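Long-range contacts in phenazine-1-carboxylate N-methyltransferase (Pseudomonas aeruginosa, PDB 2IP2), which transfers a methyl group from S-adenosyl-L-methionine to phenazine-1-carboxylate, giving 5-methyl-phenazine-1-carboxylate on the route to the virulence pigment pyocyanin: residues G194-R199 with V219-G224; V172-G177 with D235-S240. One frame throughout, in Å; residues are numbered along the deposited sequence.

Contact 1 (G194-R199 with V219-G224)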
# COMPACT_ATOMS: atom_id res chain seq x y z
N GLY A 194 -39.82 1.49 12.15
CA GLY A 194 -38.73 2.26 12.70
C GLY A 194 -38.89 3.76 12.58
O GLY A 194 -39.64 4.26 11.74
N VAL A 195 -38.14 4.45 13.42
CA VAL A 195 -38.00 5.90 13.38
C VAL A 195 -36.53 6.25 13.23
O VAL A 195 -35.65 5.69 13.93
CB VAL A 195 -38.53 6.54 14.71
CG1 VAL A 195 -38.32 8.04 14.68
CG2 VAL A 195 -40.05 6.24 14.89
N MET A 196 -36.25 7.15 12.30
CA MET A 196 -34.92 7.70 12.22
C MET A 196 -34.92 9.13 12.73
O MET A 196 -35.66 10.00 12.26
CB MET A 196 -34.43 7.69 10.77
CG MET A 196 -33.12 8.47 10.53
SD MET A 196 -32.72 8.43 8.79
CE MET A 196 -32.92 6.67 8.52
N LEU A 197 -34.05 9.36 13.70
CA LEU A 197 -33.81 10.68 14.26
C LEU A 197 -32.53 11.27 13.65
O LEU A 197 -31.51 10.60 13.54
CB LEU A 197 -33.60 10.54 15.77
CG LEU A 197 -33.33 11.80 16.60
CD1 LEU A 197 -34.61 12.68 16.68
CD2 LEU A 197 -32.88 11.38 18.04
N ASP A 198 -32.58 12.54 13.30
CA ASP A 198 -31.37 13.32 13.10
C ASP A 198 -31.71 14.76 13.44
O ASP A 198 -32.83 15.02 13.87
CB ASP A 198 -30.81 13.18 11.66
CG ASP A 198 -29.31 13.36 11.59
OD1 ASP A 198 -28.77 14.25 12.31
OD2 ASP A 198 -28.67 12.60 10.82
N ARG A 199 -30.73 15.66 13.30
CA ARG A 199 -30.88 17.10 13.65
C ARG A 199 -31.88 17.76 12.70
O ARG A 199 -31.87 17.47 11.51
CB ARG A 199 -29.50 17.78 13.52
CG ARG A 199 -29.26 18.92 14.52
CD ARG A 199 -27.75 19.04 14.91
NE ARG A 199 -27.48 19.37 16.33
CZ ARG A 199 -28.40 19.56 17.28
NH1 ARG A 199 -29.69 19.45 17.02
NH2 ARG A 199 -28.02 19.86 18.53
N VAL A 219 -41.43 3.62 7.97
CA VAL A 219 -40.51 4.40 8.75
C VAL A 219 -41.06 5.81 8.77
O VAL A 219 -41.78 6.19 7.84
CB VAL A 219 -39.06 4.35 8.14
CG1 VAL A 219 -39.02 4.89 6.75
CG2 VAL A 219 -38.03 5.15 8.99
N SER A 220 -40.73 6.57 9.82
CA SER A 220 -40.86 8.02 9.78
C SER A 220 -39.55 8.66 10.20
O SER A 220 -38.69 7.97 10.80
CB SER A 220 -41.99 8.47 10.72
OG SER A 220 -41.78 8.02 12.05
N LEU A 221 -39.39 9.95 9.89
CA LEU A 221 -38.23 10.71 10.30
C LEU A 221 -38.62 11.69 11.40
O LEU A 221 -39.70 12.28 11.36
CB LEU A 221 -37.61 11.49 9.14
CG LEU A 221 -37.42 10.88 7.75
CD1 LEU A 221 -36.62 11.82 6.79
CD2 LEU A 221 -36.66 9.57 7.87
N VAL A 222 -37.74 11.91 12.36
CA VAL A 222 -37.95 13.05 13.26
C VAL A 222 -36.72 13.96 13.38
O VAL A 222 -35.60 13.47 13.36
CB VAL A 222 -38.64 12.69 14.63
CG1 VAL A 222 -38.89 11.25 14.79
CG2 VAL A 222 -37.99 13.38 15.88
N GLY A 223 -36.96 15.28 13.41
CA GLY A 223 -35.87 16.24 13.55
C GLY A 223 -35.81 16.58 15.03
O GLY A 223 -36.84 16.85 15.65
N GLY A 224 -34.62 16.55 15.61
CA GLY A 224 -34.51 16.82 17.02
C GLY A 224 -33.10 16.59 17.46
O GLY A 224 -32.27 16.09 16.68
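In the Rossmann-like sheet of this class I methyltransferase, strand 219-223 forms one outer edge and runs parallel to strand 193-198, their axes 4.8 Å apart and turned by 24°. Five backbone hydrogen bonds form the parallel ladder, in which the backbone groups of Met196 and Asp198 and the carbonyl of Gly194 face the edge strand. Met196 is gripped twice: its N gives a bond to Ser220 O, nearly along the C=O axis, while its O takes Val222 N at 2.8 Å, in the carbonyl plane. Asp198 N reaches Val222 O almost head-on, and Asp198 O receives Gly224 N just past the strand end. Backbone CA-H groups, such as that of Val219 toward Gly194 O, supplement the ladder.

Apolar contacts are split between the two faces. With Val195 and Leu197, Val222 packs obliquely on one face: its CG1 presses on Val195 CG1 at 3.3 Å, tighter than usual van der Waals contact, and its CG2 meets Leu197 CD1 at 3.5 Å. The near-eclipsed chi1 of Val222, 3°, places its two methyls against these different neighbours. On the other face Met196 CB lies beside Leu221 CD2, and Met196 and Val219 both reach Thr182 of helix 180-188.

At the C-terminal end of strand 193-198 stands Asp198, predicted to bind S-adenosyl-L-methionine. Its carboxylate is held at both oxygens: OD2 accepts Gly177 N of the glycine-rich loop, and OD1 takes the following Arg199 N at 2.6 Å through its anti lone pair.

Contact 2 (V172-G177 with D235-S240)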
# COMPACT_ATOMS: atom_id res chain seq x y z
N VAL A 172 -35.31 2.56 16.73
CA VAL A 172 -35.03 4.01 16.60
C VAL A 172 -33.57 4.14 16.17
O VAL A 172 -32.67 3.68 16.88
CB VAL A 172 -35.32 4.82 17.93
CG1 VAL A 172 -34.94 6.31 17.82
CG2 VAL A 172 -36.78 4.68 18.36
N ASP A 173 -33.36 4.72 15.00
CA ASP A 173 -32.04 4.91 14.42
C ASP A 173 -31.58 6.30 14.87
O ASP A 173 -31.97 7.30 14.27
CB ASP A 173 -32.13 4.76 12.88
CG ASP A 173 -30.76 4.76 12.18
OD1 ASP A 173 -29.76 5.08 12.85
OD2 ASP A 173 -30.69 4.49 10.92
N VAL A 174 -30.79 6.37 15.96
CA VAL A 174 -30.39 7.67 16.47
C VAL A 174 -29.12 8.19 15.71
O VAL A 174 -28.08 7.52 15.67
CB VAL A 174 -30.38 7.74 18.09
CG1 VAL A 174 -31.05 6.53 18.76
CG2 VAL A 174 -29.05 7.97 18.65
N GLY A 175 -29.20 9.35 15.09
CA GLY A 175 -28.11 9.86 14.27
C GLY A 175 -28.02 9.15 12.95
O GLY A 175 -26.94 8.79 12.49
N GLY A 176 -29.17 8.93 12.32
CA GLY A 176 -29.20 8.03 11.17
C GLY A 176 -28.58 8.49 9.85
O GLY A 176 -28.38 7.64 8.93
N GLY A 177 -28.32 9.81 9.73
CA GLY A 177 -27.63 10.34 8.53
C GLY A 177 -28.47 10.17 7.26
O GLY A 177 -29.62 10.60 7.22
N ASP A 235 -38.19 -0.85 20.87
CA ASP A 235 -37.58 -2.13 21.30
C ASP A 235 -36.06 -2.13 21.10
O ASP A 235 -35.31 -2.68 21.93
CB ASP A 235 -38.21 -3.31 20.56
CG ASP A 235 -39.73 -3.41 20.81
OD1 ASP A 235 -40.13 -3.35 22.01
OD2 ASP A 235 -40.47 -3.50 19.82
N ILE A 236 -35.61 -1.54 19.99
CA ILE A 236 -34.17 -1.54 19.67
C ILE A 236 -33.73 -0.09 19.34
O ILE A 236 -34.31 0.54 18.43
CB ILE A 236 -33.88 -2.49 18.49
CG1 ILE A 236 -34.25 -3.93 18.84
CG2 ILE A 236 -32.38 -2.40 18.11
CD1 ILE A 236 -34.45 -4.86 17.66
N TYR A 237 -32.73 0.41 20.07
CA TYR A 237 -32.13 1.76 19.85
C TYR A 237 -30.74 1.55 19.25
O TYR A 237 -29.84 1.06 19.93
CB TYR A 237 -32.01 2.54 21.16
CG TYR A 237 -33.40 3.06 21.54
CD1 TYR A 237 -34.40 2.19 21.99
CD2 TYR A 237 -33.70 4.43 21.39
CE1 TYR A 237 -35.69 2.69 22.29
CE2 TYR A 237 -34.97 4.92 21.70
CZ TYR A 237 -35.95 4.04 22.14
OH TYR A 237 -37.23 4.54 22.40
N LEU A 238 -30.60 1.94 18.00
CA LEU A 238 -29.35 1.73 17.22
C LEU A 238 -28.56 3.01 17.32
O LEU A 238 -29.08 4.09 16.98
CB LEU A 238 -29.77 1.51 15.77
CG LEU A 238 -30.69 0.32 15.54
CD1 LEU A 238 -31.44 0.55 14.22
CD2 LEU A 238 -29.97 -1.02 15.68
N LEU A 239 -27.31 2.89 17.78
CA LEU A 239 -26.36 3.97 17.94
C LEU A 239 -25.17 3.65 17.02
O LEU A 239 -24.23 2.99 17.45
CB LEU A 239 -25.87 4.04 19.43
CG LEU A 239 -26.71 4.90 20.39
CD1 LEU A 239 -28.21 4.59 20.29
CD2 LEU A 239 -26.21 4.80 21.87
N SER A 240 -25.27 4.03 15.74
CA SER A 240 -24.30 3.60 14.73
C SER A 240 -23.38 4.75 14.47
O SER A 240 -23.83 5.84 14.05
CB SER A 240 -25.02 3.17 13.44
OG SER A 240 -24.12 2.92 12.35
O HOH W 1 -27.57 5.02 14.51
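Three backbone hydrogen bonds join strand 170-174 to the parallel strand 236-240, and each lies nearly along the C=O axis of its acceptor. Val172 is bound at both ends, its N giving to Ile236 O at 2.8 Å and its O accepting Leu238 N at 2.9 Å. Val174 N then donates to Leu238 O. Beyond this the strands diverge, and water 1 bridges them: it accepts from Ser240 N at 2.8 Å and lies within donating distance of Val174 O and of Asp173 OD1, the latter at 2.7 Å. Asp173 OD2 is bonded to Thr182 OG1 of helix 180-188, while OD1 shares water 1 with Val174 O and other acceptors, more than its two protons can serve at once.

On the opposite face, Val172 lays CB over the Tyr237 ring, 4.2 Å from its centroid and 28° off the normal, a CH-pi contact; its CG2 touches CE2 and CZ. The Tyr237 hydroxyl is engaged at the ring's far end by Pro231 O and Gly234 N. Val174 presents both methyls to Leu239 CD1, each at 3.8 Å, and the two side chains meet Leu254 of helix 248-261.

From Asp173 to Gly176 the chain makes a type II beta turn, with positive phi (75°) at Gly175. Strand, acidic residue and glycine-rich turn match the first conserved motif of class I methyltransferases, the loop after the first strand that characteristically borders the S-adenosyl-L-methionine pocket.

From the N terminus, the chain passes the largely helical dimerisation region and a further run of helices before strand 170-174 starts the methyltransferase sheet. It continues through helix 180-188 to strand 193-198, and helices 204-209 and 211-215 lead to strand 219-223, where contact 1 closes the shorter loop. The chain returns past both earlier strands to 236-240, and contact 2 closes the longer loop around it, so contact 1 is nested within contact 2. Strands 170-174 and 193-198 are neighbours, joined through Val195 O to Asp173 N and Leu197 N to Asp173 O. This half of the sheet, from its outer strand inward, therefore runs 219-223, 193-198, 170-174, 236-240, bringing the glycine-rich loop alongside Asp198.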